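Local atomic coordinates of alpha-1,3-glucanase (Paenibacillus glycanilyticus, PDB entry 6K0P), a protein that hydrolyses alpha-1,3-glucan, probably by cutting alpha-1,3-glucosidic bonds within the polysaccharide, as a member of glycoside hydrolase family 87. Residues Met17-Met22 against Glu171-Ala176; Asn377-Asn382 against Asn401-Asp406; Ile474-Ile479 against Met504-Val509; Pro534-Ala539 against Ser560-Val565. The protein carries 1 engineered substitution. All blocks are in the same frame, centred on the assembly; numbering follows the deposited sequence.

Contact 1 (Met17-Met22 against Glu171-Ala176); sequences MPFTIM and ETENVA
An antiparallel strand pair in the amino-terminal domain, of the galactose-binding-domain-like family of beta-sandwiches, carries this contact: Thr20 of Met17-Met22 lies opposite Thr172 of Glu171-Ala176. Thr20 and Thr172 form a hydrogen-bonded pair, Thr20 N to Thr172 O and Thr172 N to Thr20 O both at 2.9 Å; Ile21 and Glu171 follow as a non-hydrogen-bonded pair. On the face of the two threonines, Thr20 CB sits 3.7 Å from Thr172 OG1, and Met22, bent at chi3 (-64°), brings CE within 3.8 Å of Thr172 CG2. Glu171 OE1 lies over one face of the Phe19 ring, 3.7 Å above its plane toward the rim, with carboxylate and ring stacked 27° apart. The other oxygen, Glu171 OE2, forms salt bridges to Lys326 and Arg350 of the beta-helix, and Tyr348 meets the Phe19 ring edge-to-face, joining the two domains here. Glu173 runs beside Pro18, its CG anti to the backbone N (chi1 -168°), and OE2 comes 3.5 Å from Pro18 CG while OE1 forms a salt bridge with Arg324 and accepts a hydrogen bond from Trp240 NE1. An alanine in place of Glu173 would probably leave Arg324 without this carboxylate mate, Trp240 NE1 without its acceptor, and a gap beside the Pro18 ring. Where the strands part, a water bridges them, donating to Pro18 O at 2.7 Å and accepting from Asn174 N.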
loop_
_atom_site.group_PDB
_atom_site.type_symbol
_atom_site.label_atom_id
_atom_site.label_comp_id
_atom_site.label_asym_id
_atom_site.label_seq_id
_atom_site.Cartn_x
_atom_site.Cartn_y
_atom_site.Cartn_z
ATOM N N MET A 17 -9.196 1.754 11.195
ATOM C CA MET A 17 -9.383 0.319 11.114
ATOM C C MET A 17 -9.593 -0.278 12.503
ATOM O O MET A 17 -9.202 0.311 13.515
ATOM C CB MET A 17 -8.159 -0.326 10.445
ATOM C CG MET A 17 -7.752 0.326 9.116
ATOM S SD MET A 17 -9.022 0.329 7.827
ATOM C CE MET A 17 -9.460 -1.405 7.779
ATOM N N PRO A 18 -10.236 -1.448 12.587
ATOM C CA PRO A 18 -10.496 -2.046 13.907
ATOM C C PRO A 18 -9.277 -2.681 14.548
ATOM O O PRO A 18 -9.330 -3.019 15.737
ATOM C CB PRO A 18 -11.561 -3.112 13.611
ATOM C CG PRO A 18 -11.367 -3.460 12.198
ATOM C CD PRO A 18 -10.904 -2.192 11.505
ATOM N N PHE A 19 -8.196 -2.866 13.805
ATOM C CA PHE A 19 -6.981 -3.417 14.372
ATOM C C PHE A 19 -6.038 -2.297 14.778
ATOM O O PHE A 19 -6.061 -1.197 14.212
ATOM C CB PHE A 19 -6.293 -4.385 13.403
ATOM C CG PHE A 19 -6.104 -3.845 12.015
ATOM C CD1 PHE A 19 -4.967 -3.120 11.685
ATOM C CD2 PHE A 19 -7.042 -4.096 11.031
ATOM C CE1 PHE A 19 -4.787 -2.639 10.392
ATOM C CE2 PHE A 19 -6.868 -3.620 9.739
ATOM C CZ PHE A 19 -5.740 -2.889 9.422
ATOM N N THR A 20 -5.234 -2.585 15.796
ATOM C CA THR A 20 -4.187 -1.704 16.290
ATOM C C THR A 20 -2.849 -2.273 15.840
ATOM O O THR A 20 -2.635 -3.487 15.898
ATOM C CB THR A 20 -4.228 -1.675 17.820
ATOM O OG1 THR A 20 -5.498 -1.163 18.245
ATOM C CG2 THR A 20 -3.117 -0.793 18.395
ATOM N N ILE A 21 -1.957 -1.402 15.375
ATOM C CA ILE A 21 -0.620 -1.799 14.949
ATOM C C ILE A 21 0.374 -1.426 16.037
ATOM O O ILE A 21 0.436 -0.267 16.468
ATOM C CB ILE A 21 -0.241 -1.130 13.621
ATOM C CG1 ILE A 21 -1.174 -1.612 12.512
ATOM C CG2 ILE A 21 1.230 -1.405 13.294
ATOM C CD1 ILE A 21 -1.061 -0.814 11.261
ATOM N N MET A 22 1.164 -2.401 16.478
ATOM C CA MET A 22 2.166 -2.156 17.509
ATOM C C MET A 22 3.528 -2.624 17.029
ATOM O O MET A 22 3.683 -3.778 16.616
ATOM C CB MET A 22 1.771 -2.856 18.809
ATOM C CG MET A 22 0.406 -2.376 19.304
ATOM S SD MET A 22 0.133 -2.760 21.031
ATOM C CE MET A 22 0.141 -4.528 20.956
ATOM N N GLU A 171 -0.372 -6.786 14.655
ATOM C CA GLU A 171 -1.736 -6.269 14.617
ATOM C C GLU A 171 -2.514 -6.973 15.708
ATOM O O GLU A 171 -2.364 -8.184 15.897
ATOM C CB GLU A 171 -2.453 -6.615 13.308
ATOM C CG GLU A 171 -1.888 -6.016 12.064
ATOM C CD GLU A 171 -2.687 -6.426 10.835
ATOM O OE1 GLU A 171 -3.893 -6.725 10.960
ATOM O OE2 GLU A 171 -2.119 -6.453 9.734
ATOM N N THR A 172 -3.353 -6.225 16.421
ATOM C CA THR A 172 -4.290 -6.816 17.375
ATOM C C THR A 172 -5.705 -6.368 17.033
ATOM O O THR A 172 -5.916 -5.231 16.612
ATOM C CB THR A 172 -3.930 -6.468 18.830
ATOM O OG1 THR A 172 -4.292 -5.110 19.123
ATOM C CG2 THR A 172 -2.434 -6.646 19.060
ATOM N N GLU A 173 -6.672 -7.275 17.179
ATOM C CA GLU A 173 -8.041 -6.971 16.786
ATOM C C GLU A 173 -9.001 -7.765 17.658
ATOM O O GLU A 173 -8.733 -8.921 18.004
ATOM C CB GLU A 173 -8.264 -7.311 15.301
ATOM C CG GLU A 173 -9.569 -6.775 14.729
ATOM C CD GLU A 173 -9.699 -6.991 13.229
ATOM O OE1 GLU A 173 -8.681 -7.301 12.570
ATOM O OE2 GLU A 173 -10.826 -6.855 12.716
ATOM N N ASN A 174 -10.124 -7.138 18.008
ATOM C CA ASN A 174 -11.234 -7.822 18.668
ATOM C C ASN A 174 -12.280 -8.114 17.593
ATOM O O ASN A 174 -13.068 -7.241 17.218
ATOM C CB ASN A 174 -11.803 -6.961 19.788
ATOM C CG ASN A 174 -12.876 -7.677 20.570
ATOM O OD1 ASN A 174 -13.088 -8.875 20.389
ATOM N ND2 ASN A 174 -13.553 -6.950 21.460
ATOM N N VAL A 175 -12.275 -9.339 17.095
ATOM C CA VAL A 175 -13.127 -9.732 15.979
ATOM C C VAL A 175 -14.460 -10.231 16.523
ATOM O O VAL A 175 -14.504 -11.121 17.385
ATOM C CB VAL A 175 -12.435 -10.817 15.142
ATOM C CG1 VAL A 175 -13.265 -11.147 13.907
ATOM C CG2 VAL A 175 -11.045 -10.329 14.726
ATOM N N ALA A 176 -15.555 -9.653 16.014
ATOM C CA ALA A 176 -16.887 -10.093 16.389
ATOM C C ALA A 176 -17.119 -11.525 15.908
ATOM O O ALA A 176 -16.428 -12.011 15.008
ATOM C CB ALA A 176 -17.914 -9.179 15.725
HETATM O O HOH W 1 -10.860 -4.358 17.573
#

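Contact 2 (Asn377-Asn382 against Asn401-Asp406); sequences NLTATN and NLYGAD
The Tyr403 ring meets the neighbouring strand at its edge, where Thr381 CG2 and Thr379 CG2 lie near the ring plane, on two adjacent parallel rungs of the beta-helix. Tyr403 CG stands anti to the backbone N (chi1 -179°), and the ring edge, at CE2, meets Thr381 CG2 at 3.7 Å; Tyr403 OH continues to Asp440. The amides of Asn377 and Asn401, at the corner before the strands, are turned 78° apart. Asn401 ND2 donates 2.7 Å to Asn377 OD1 in a nearly straight bond (172°), on a lone pair of that oxygen and in the plane of its own amide. Asn377 ND2 carries on to Asp345, and Asn401 OD1 accepts from Gly14 N. A leucine in place of Asn377 would probably leave Asn401 ND2 without its acceptor and Asp345 without this donor. In-register backbone bonds join the strands, including Tyr403 N to Leu378 O and Ala380 N to Tyr403 O, each 2.9 Å. On the opposite face from the tyrosine, Leu378 CB packs against Leu402 CD2, and Phe389 touches both leucines. At the far corner a water accepts from Asn382 ND2 at 3.1 Å and donates to Asp406 O at 2.8 Å.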
loop_
_atom_site.group_PDB
_atom_site.type_symbol
_atom_site.label_atom_id
_atom_site.label_comp_id
_atom_site.label_asym_id
_atom_site.label_seq_id
_atom_site.Cartn_x
_atom_site.Cartn_y
_atom_site.Cartn_z
ATOM N N ASN A 377 -9.057 9.083 3.768
ATOM C CA ASN A 377 -8.848 8.237 4.940
ATOM C C ASN A 377 -8.121 6.952 4.547
ATOM O O ASN A 377 -8.585 5.840 4.795
ATOM C CB ASN A 377 -10.176 7.941 5.653
ATOM C CG ASN A 377 -10.974 9.199 5.952
ATOM O OD1 ASN A 377 -10.466 10.128 6.577
ATOM N ND2 ASN A 377 -12.221 9.238 5.497
ATOM N N LEU A 378 -6.961 7.121 3.920
ATOM C CA LEU A 378 -6.218 5.995 3.370
ATOM C C LEU A 378 -4.885 5.843 4.085
ATOM O O LEU A 378 -4.203 6.837 4.373
ATOM C CB LEU A 378 -5.961 6.188 1.874
ATOM C CG LEU A 378 -7.184 6.342 0.966
ATOM C CD1 LEU A 378 -6.739 6.444 -0.495
ATOM C CD2 LEU A 378 -8.154 5.171 1.142
ATOM N N THR A 379 -4.507 4.596 4.360
ATOM C CA THR A 379 -3.203 4.280 4.921
ATOM C C THR A 379 -2.476 3.354 3.963
ATOM O O THR A 379 -3.060 2.385 3.467
ATOM C CB THR A 379 -3.366 3.610 6.284
ATOM O OG1 THR A 379 -3.889 4.572 7.208
ATOM C CG2 THR A 379 -2.030 3.059 6.791
ATOM N N ALA A 380 -1.208 3.662 3.685
ATOM C CA ALA A 380 -0.374 2.813 2.837
ATOM C C ALA A 380 1.028 2.783 3.427
ATOM O O ALA A 380 1.707 3.812 3.463
ATOM C CB ALA A 380 -0.355 3.325 1.396
ATOM N N THR A 381 1.462 1.612 3.893
ATOM C CA THR A 381 2.746 1.492 4.575
ATOM C C THR A 381 3.516 0.309 4.001
ATOM O O THR A 381 2.949 -0.561 3.340
ATOM C CB THR A 381 2.571 1.271 6.076
ATOM O OG1 THR A 381 1.845 0.055 6.289
ATOM C CG2 THR A 381 1.811 2.439 6.712
ATOM N N ASN A 382 4.818 0.268 4.279
ATOM C CA ASN A 382 5.670 -0.812 3.788
ATOM C C ASN A 382 5.466 -1.014 2.288
ATOM O O ASN A 382 5.173 -2.117 1.813
ATOM C CB ASN A 382 5.421 -2.115 4.553
ATOM C CG ASN A 382 5.966 -2.087 5.963
ATOM O OD1 ASN A 382 5.225 -2.293 6.918
ATOM N ND2 ASN A 382 7.273 -1.855 6.107
ATOM N N ASN A 401 -6.662 13.139 4.119
ATOM C CA ASN A 401 -6.426 12.363 5.338
ATOM C C ASN A 401 -5.697 11.050 5.031
ATOM O O ASN A 401 -6.246 9.950 5.129
ATOM C CB ASN A 401 -7.696 12.136 6.165
ATOM C CG ASN A 401 -7.373 11.561 7.523
ATOM O OD1 ASN A 401 -6.312 11.843 8.069
ATOM N ND2 ASN A 401 -8.262 10.744 8.069
ATOM N N LEU A 402 -4.424 11.208 4.684
ATOM C CA LEU A 402 -3.576 10.105 4.250
ATOM C C LEU A 402 -2.501 9.829 5.287
ATOM O O LEU A 402 -1.975 10.755 5.914
ATOM C CB LEU A 402 -2.867 10.446 2.939
ATOM C CG LEU A 402 -3.705 11.038 1.814
ATOM C CD1 LEU A 402 -2.799 11.407 0.633
ATOM C CD2 LEU A 402 -4.782 10.034 1.406
ATOM N N TYR A 403 -2.150 8.554 5.441
ATOM C CA TYR A 403 -0.948 8.171 6.168
ATOM C C TYR A 403 -0.118 7.284 5.255
ATOM O O TYR A 403 -0.614 6.267 4.756
ATOM C CB TYR A 403 -1.276 7.418 7.463
ATOM C CG TYR A 403 -0.007 7.062 8.207
ATOM C CD1 TYR A 403 0.710 8.036 8.892
ATOM C CD2 TYR A 403 0.502 5.773 8.176
ATOM C CE1 TYR A 403 1.888 7.729 9.554
ATOM C CE2 TYR A 403 1.682 5.454 8.841
ATOM C CZ TYR A 403 2.366 6.437 9.524
ATOM O OH TYR A 403 3.536 6.132 10.183
ATOM N N GLY A 404 1.123 7.665 5.026
ATOM C CA GLY A 404 2.046 6.834 4.264
ATOM C C GLY A 404 3.355 6.677 5.002
ATOM O O GLY A 404 3.825 7.610 5.648
ATOM N N ALA A 405 3.949 5.486 4.896
ATOM C CA ALA A 405 5.182 5.257 5.645
ATOM C C ALA A 405 5.998 4.126 5.039
ATOM O O ALA A 405 5.454 3.170 4.473
ATOM C CB ALA A 405 4.918 4.966 7.131
ATOM N N ASP A 406 7.320 4.251 5.181
ATOM C CA ASP A 406 8.258 3.153 4.943
ATOM C C ASP A 406 8.188 2.635 3.504
ATOM O O ASP A 406 7.884 1.472 3.242
ATOM C CB ASP A 406 8.090 2.049 5.997
ATOM C CG ASP A 406 8.493 2.519 7.373
ATOM O OD1 ASP A 406 9.558 3.164 7.470
ATOM O OD2 ASP A 406 7.742 2.265 8.342
HETATM O O HOH W 2 8.911 -1.161 3.578
#

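Contact 3 (Ile474-Ile479 against Met504-Val509); sequences IKNILI and MQNIRV
Ile474-Ile479 and Met504-Val509 run parallel and in register, linked by backbone hydrogen bonds such as Arg508 N to Ile477 O and Ile479 N to Arg508 O. Among the polar side chains, Asn476 and Asn506 lie side by side and point the same way, their amide planes 46° apart. Asn506 ND2 donates to Asn476 OD1 at 2.9 Å, nearly straight at 168° and within its own amide plane, while Asn476 ND2 is held by Gly428 O. Arg508, bent at chi2 and chi3, folds back along its own segment: NH1 donates 3.0 Å to Asn506 O from above that carbonyl plane. Ile477 N grips the same oxygen at 2.9 Å. One guanidinium face rests on Leu478 CB, 3.7 Å from its plane, and NH2 reaches Asp431 in a salt bridge. Among apolar groups, on the opposite face, Ile477 and Ile507 lie alongside each other, CG1 of Ile477 3.6 Å from CD1 of Ile507; at the segments' start, Ile474 CG2 meets Met504 CG at 3.8 Å. Phe427, Phe494 and Ile415 pack around these. Like residues stacked on successive rungs, one step of an asparagine ladder at a turn and an isoleucine pair inside, are typical of the right-handed parallel beta-helix.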
loop_
_atom_site.group_PDB
_atom_site.type_symbol
_atom_site.label_atom_id
_atom_site.label_comp_id
_atom_site.label_asym_id
_atom_site.label_seq_id
_atom_site.Cartn_x
_atom_site.Cartn_y
_atom_site.Cartn_z
ATOM N N ILE A 474 1.460 20.319 -16.273
ATOM C CA ILE A 474 1.605 20.171 -14.831
ATOM C C ILE A 474 1.085 21.455 -14.194
ATOM O O ILE A 474 1.738 22.510 -14.264
ATOM C CB ILE A 474 3.054 19.834 -14.426
ATOM C CG1 ILE A 474 3.262 19.991 -12.920
ATOM C CG2 ILE A 474 4.077 20.666 -15.218
ATOM C CD1 ILE A 474 2.619 18.889 -12.097
ATOM N N LYS A 475 -0.108 21.383 -13.612
ATOM C CA LYS A 475 -0.795 22.592 -13.182
ATOM C C LYS A 475 -1.859 22.247 -12.155
ATOM O O LYS A 475 -2.374 21.125 -12.112
ATOM C CB LYS A 475 -1.432 23.341 -14.366
ATOM C CG LYS A 475 -2.326 22.475 -15.263
ATOM C CD LYS A 475 -2.993 23.323 -16.344
ATOM C CE LYS A 475 -3.658 22.467 -17.408
ATOM N NZ LYS A 475 -4.331 23.308 -18.458
ATOM N N ASN A 476 -2.190 23.240 -11.327
ATOM C CA ASN A 476 -3.326 23.156 -10.414
ATOM C C ASN A 476 -3.148 22.016 -9.412
ATOM O O ASN A 476 -3.918 21.059 -9.371
ATOM C CB ASN A 476 -4.641 23.062 -11.196
ATOM C CG ASN A 476 -4.858 24.272 -12.072
ATOM O OD1 ASN A 476 -4.764 25.401 -11.593
ATOM N ND2 ASN A 476 -5.094 24.054 -13.363
ATOM N N ILE A 477 -2.095 22.149 -8.606
ATOM C CA ILE A 477 -1.718 21.187 -7.575
ATOM C C ILE A 477 -1.698 21.939 -6.258
ATOM O O ILE A 477 -0.975 22.932 -6.125
ATOM C CB ILE A 477 -0.326 20.596 -7.845
ATOM C CG1 ILE A 477 -0.245 19.982 -9.247
ATOM C CG2 ILE A 477 0.062 19.607 -6.739
ATOM C CD1 ILE A 477 -1.158 18.809 -9.471
ATOM N N LEU A 478 -2.480 21.473 -5.288
ATOM C CA LEU A 478 -2.543 22.077 -3.964
ATOM C C LEU A 478 -2.152 21.023 -2.938
ATOM O O LEU A 478 -2.810 19.980 -2.841
ATOM C CB LEU A 478 -3.947 22.618 -3.687
ATOM C CG LEU A 478 -4.168 23.173 -2.285
ATOM C CD1 LEU A 478 -3.193 24.299 -2.027
ATOM C CD2 LEU A 478 -5.605 23.663 -2.104
ATOM N N ILE A 479 -1.075 21.279 -2.199
ATOM C CA ILE A 479 -0.566 20.365 -1.176
ATOM C C ILE A 479 -0.691 21.099 0.146
ATOM O O ILE A 479 -0.011 22.109 0.361
ATOM C CB ILE A 479 0.894 19.961 -1.438
ATOM C CG1 ILE A 479 1.018 19.180 -2.752
ATOM C CG2 ILE A 479 1.456 19.152 -0.260
ATOM C CD1 ILE A 479 2.415 19.162 -3.346
ATOM N N MET A 504 5.335 24.669 -14.777
ATOM C CA MET A 504 4.437 24.379 -13.658
ATOM C C MET A 504 3.676 25.640 -13.265
ATOM O O MET A 504 4.287 26.674 -12.989
ATOM C CB MET A 504 5.249 23.923 -12.446
ATOM C CG MET A 504 6.085 22.684 -12.656
ATOM S SD MET A 504 6.668 22.082 -11.059
ATOM C CE MET A 504 7.723 20.739 -11.618
ATOM N N GLN A 505 2.344 25.550 -13.191
ATOM C CA GLN A 505 1.510 26.687 -12.813
ATOM C C GLN A 505 0.551 26.286 -11.703
ATOM O O GLN A 505 0.091 25.141 -11.640
ATOM C CB GLN A 505 0.740 27.241 -14.018
ATOM C CG GLN A 505 1.672 27.805 -15.085
ATOM C CD GLN A 505 0.938 28.533 -16.197
ATOM O OE1 GLN A 505 -0.104 28.084 -16.659
ATOM N NE2 GLN A 505 1.478 29.664 -16.626
ATOM N N ASN A 506 0.241 27.248 -10.832
ATOM C CA ASN A 506 -0.664 27.025 -9.697
ATOM C C ASN A 506 -0.265 25.798 -8.880
ATOM O O ASN A 506 -1.072 24.895 -8.645
ATOM C CB ASN A 506 -2.125 26.926 -10.137
ATOM C CG ASN A 506 -2.651 28.218 -10.715
ATOM O OD1 ASN A 506 -2.065 29.285 -10.513
ATOM N ND2 ASN A 506 -3.770 28.131 -11.427
ATOM N N ILE A 507 0.997 25.765 -8.467
ATOM C CA ILE A 507 1.518 24.747 -7.555
ATOM C C ILE A 507 1.684 25.428 -6.208
ATOM O O ILE A 507 2.527 26.321 -6.064
ATOM C CB ILE A 507 2.862 24.185 -8.036
ATOM C CG1 ILE A 507 2.840 23.871 -9.537
ATOM C CG2 ILE A 507 3.282 22.977 -7.178
ATOM C CD1 ILE A 507 1.859 22.777 -9.937
ATOM N N ARG A 508 0.889 25.033 -5.218
ATOM C CA ARG A 508 0.893 25.713 -3.932
ATOM C C ARG A 508 1.035 24.704 -2.807
ATOM O O ARG A 508 0.454 23.615 -2.864
ATOM C CB ARG A 508 -0.389 26.515 -3.721
ATOM C CG ARG A 508 -0.664 27.533 -4.820
ATOM C CD ARG A 508 -1.565 26.935 -5.884
ATOM N NE ARG A 508 -2.931 26.808 -5.391
ATOM C CZ ARG A 508 -3.836 25.969 -5.885
ATOM N NH1 ARG A 508 -3.525 25.159 -6.891
ATOM N NH2 ARG A 508 -5.058 25.946 -5.366
ATOM N N VAL A 509 1.802 25.090 -1.788
ATOM C CA VAL A 509 2.112 24.259 -0.628
ATOM C C VAL A 509 1.771 25.083 0.606
ATOM O O VAL A 509 2.265 26.207 0.747
ATOM C CB VAL A 509 3.600 23.866 -0.620
ATOM C CG1 VAL A 509 3.910 22.911 0.516
ATOM C CG2 VAL A 509 4.010 23.253 -1.971
#

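Contact 4 (Pro534-Ala539 against Ser560-Val565); sequences PAYGGA and SPNFTV
Tyr536 and Asn562 stack flat against each other where two neighbouring coils of the parallel beta-helix approach its carboxy-terminal end. Their side chains lie side by side and point the same way, with ring and amide planes only 7° apart. Asn562 CB is 3.5 Å above the centre of the tyrosine ring as a CH-pi contact, and the amide reaches over the rim, with CG 3.4 Å from Tyr536 CZ. Water holds the amide oxygen: one water donates to Asn562 OD1 and Ala535 O and accepts from Asn562 N, while a second donates to OD1. Phe563, with CG anti to the backbone N (chi1 -169°), spreads its ring over the opposing backbone instead. Gly538 CA stands over the ring centre, 3.4 Å from the plane. A beta carbon on Gly538 would run into Thr564 O, and the positive phi of Gly537 likewise suits a residue without one. Around the same ring, Ala535 CB touches Phe563 CD1 at 3.5 Å and Ala539 CB touches CZ at 3.9 Å; Leu524 and Met504 also pack on Phe563. A type I turn, Ser560 to Phe563, leads into the strand: Gly537 N bonds to Asn562 O of the turn, then Thr564 N to Gly537 O and Ala539 N to Thr564 O. Pro534 CB packs near Ser560 OG, hydrogen-bonded to Gly556 O; a water donates to this OG at 2.7 Å and accepts from Ala535 N.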
loop_
_atom_site.group_PDB
_atom_site.type_symbol
_atom_site.label_atom_id
_atom_site.label_comp_id
_atom_site.label_asym_id
_atom_site.label_seq_id
_atom_site.Cartn_x
_atom_site.Cartn_y
_atom_site.Cartn_z
ATOM N N PRO A 534 17.015 21.985 -15.034
ATOM C CA PRO A 534 16.276 22.414 -13.838
ATOM C C PRO A 534 14.787 22.631 -14.116
ATOM O O PRO A 534 14.298 22.484 -15.236
ATOM C CB PRO A 534 16.965 23.728 -13.469
ATOM C CG PRO A 534 17.471 24.259 -14.788
ATOM C CD PRO A 534 17.844 23.064 -15.608
ATOM N N ALA A 535 14.069 23.009 -13.058
ATOM C CA ALA A 535 12.613 23.041 -13.093
ATOM C C ALA A 535 12.107 24.347 -13.691
ATOM O O ALA A 535 12.762 25.393 -13.599
ATOM C CB ALA A 535 12.041 22.875 -11.686
ATOM N N TYR A 536 10.916 24.281 -14.289
ATOM C CA TYR A 536 10.302 25.406 -14.986
ATOM C C TYR A 536 8.973 25.765 -14.341
ATOM O O TYR A 536 8.124 24.891 -14.126
ATOM C CB TYR A 536 10.075 25.076 -16.463
ATOM C CG TYR A 536 11.318 25.282 -17.297
ATOM C CD1 TYR A 536 12.426 24.445 -17.154
ATOM C CD2 TYR A 536 11.391 26.322 -18.214
ATOM C CE1 TYR A 536 13.573 24.647 -17.911
ATOM C CE2 TYR A 536 12.536 26.532 -18.965
ATOM C CZ TYR A 536 13.616 25.693 -18.810
ATOM O OH TYR A 536 14.743 25.909 -19.574
ATOM N N GLY A 537 8.786 27.053 -14.065
ATOM C CA GLY A 537 7.538 27.556 -13.525
ATOM C C GLY A 537 7.744 28.104 -12.131
ATOM O O GLY A 537 8.520 29.042 -11.935
ATOM N N GLY A 538 7.074 27.531 -11.146
ATOM C CA GLY A 538 7.305 27.958 -9.780
ATOM C C GLY A 538 6.336 27.278 -8.840
ATOM O O GLY A 538 5.488 26.477 -9.250
ATOM N N ALA A 539 6.487 27.606 -7.558
ATOM C CA ALA A 539 5.584 27.104 -6.532
ATOM C C ALA A 539 5.530 28.105 -5.392
ATOM O O ALA A 539 6.512 28.800 -5.118
ATOM C CB ALA A 539 6.033 25.734 -5.994
ATOM N N SER A 560 18.266 27.308 -10.454
ATOM C CA SER A 560 17.014 27.067 -11.169
ATOM C C SER A 560 16.452 28.403 -11.639
ATOM O O SER A 560 15.471 28.916 -11.074
ATOM C CB SER A 560 16.027 26.279 -10.313
ATOM O OG SER A 560 16.662 25.125 -9.771
ATOM N N PRO A 561 17.056 28.995 -12.681
ATOM C CA PRO A 561 16.658 30.344 -13.109
ATOM C C PRO A 561 15.301 30.412 -13.780
ATOM O O PRO A 561 14.809 31.526 -13.996
ATOM C CB PRO A 561 17.774 30.740 -14.086
ATOM C CG PRO A 561 18.238 29.451 -14.659
ATOM C CD PRO A 561 18.136 28.445 -13.523
ATOM N N ASN A 562 14.690 29.276 -14.125
ATOM C CA ASN A 562 13.375 29.242 -14.753
ATOM C C ASN A 562 12.261 28.926 -13.761
ATOM O O ASN A 562 11.109 28.752 -14.179
ATOM C CB ASN A 562 13.353 28.200 -15.877
ATOM C CG ASN A 562 14.625 28.200 -16.701
ATOM O OD1 ASN A 562 15.545 27.403 -16.463
ATOM N ND2 ASN A 562 14.686 29.093 -17.687
ATOM N N PHE A 563 12.580 28.831 -12.470
ATOM C CA PHE A 563 11.641 28.416 -11.435
ATOM C C PHE A 563 11.636 29.465 -10.336
ATOM O O PHE A 563 12.701 29.836 -9.831
ATOM C CB PHE A 563 12.065 27.066 -10.836
ATOM C CG PHE A 563 11.011 26.429 -9.956
ATOM C CD1 PHE A 563 10.077 25.575 -10.508
ATOM C CD2 PHE A 563 10.957 26.680 -8.586
ATOM C CE1 PHE A 563 9.106 24.967 -9.717
ATOM C CE2 PHE A 563 9.978 26.069 -7.790
ATOM C CZ PHE A 563 9.060 25.217 -8.369
ATOM N N THR A 564 10.450 29.939 -9.962
ATOM C CA THR A 564 10.314 30.956 -8.923
ATOM C C THR A 564 9.714 30.341 -7.666
ATOM O O THR A 564 8.575 29.861 -7.683
ATOM C CB THR A 564 9.452 32.124 -9.403
ATOM O OG1 THR A 564 10.107 32.772 -10.500
ATOM C CG2 THR A 564 9.239 33.116 -8.268
ATOM N N VAL A 565 10.481 30.356 -6.583
ATOM C CA VAL A 565 9.984 30.003 -5.258
ATOM C C VAL A 565 9.342 31.252 -4.673
ATOM O O VAL A 565 9.995 32.296 -4.559
ATOM C CB VAL A 565 11.133 29.522 -4.357
ATOM C CG1 VAL A 565 10.627 29.211 -2.945
ATOM C CG2 VAL A 565 11.836 28.320 -4.963
HETATM O O HOH W 3 15.138 22.970 -10.454
HETATM O O HOH W 4 15.315 26.559 -13.828
HETATM O O HOH W 5 17.588 26.402 -17.897
#

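Overall arrangement
The four contacts come in series along the chain. Contact 1 pairs strands 20-23 and 165-173 of the amino-terminal beta domain; contacts 2, 3 and 4 join parallel rungs of the beta-helix, progressing toward its carboxy-terminal end. Centres of contacts 1 and 2 lie about 17 Å apart, nearest atoms about 6 Å, without touching; centres of contacts 1 and 4 lie about 46 Å apart, on opposite sides of the chain's centre, and those of 2 and 3 about 22 Å. Contacts 3 and 4, about 12 Å apart between centres, touch: strands 507-510 and 537-541 are neighbours, and Met504 N probably bonds to Tyr536 O. The repeating coils form one elongated body, against which the first domain docks.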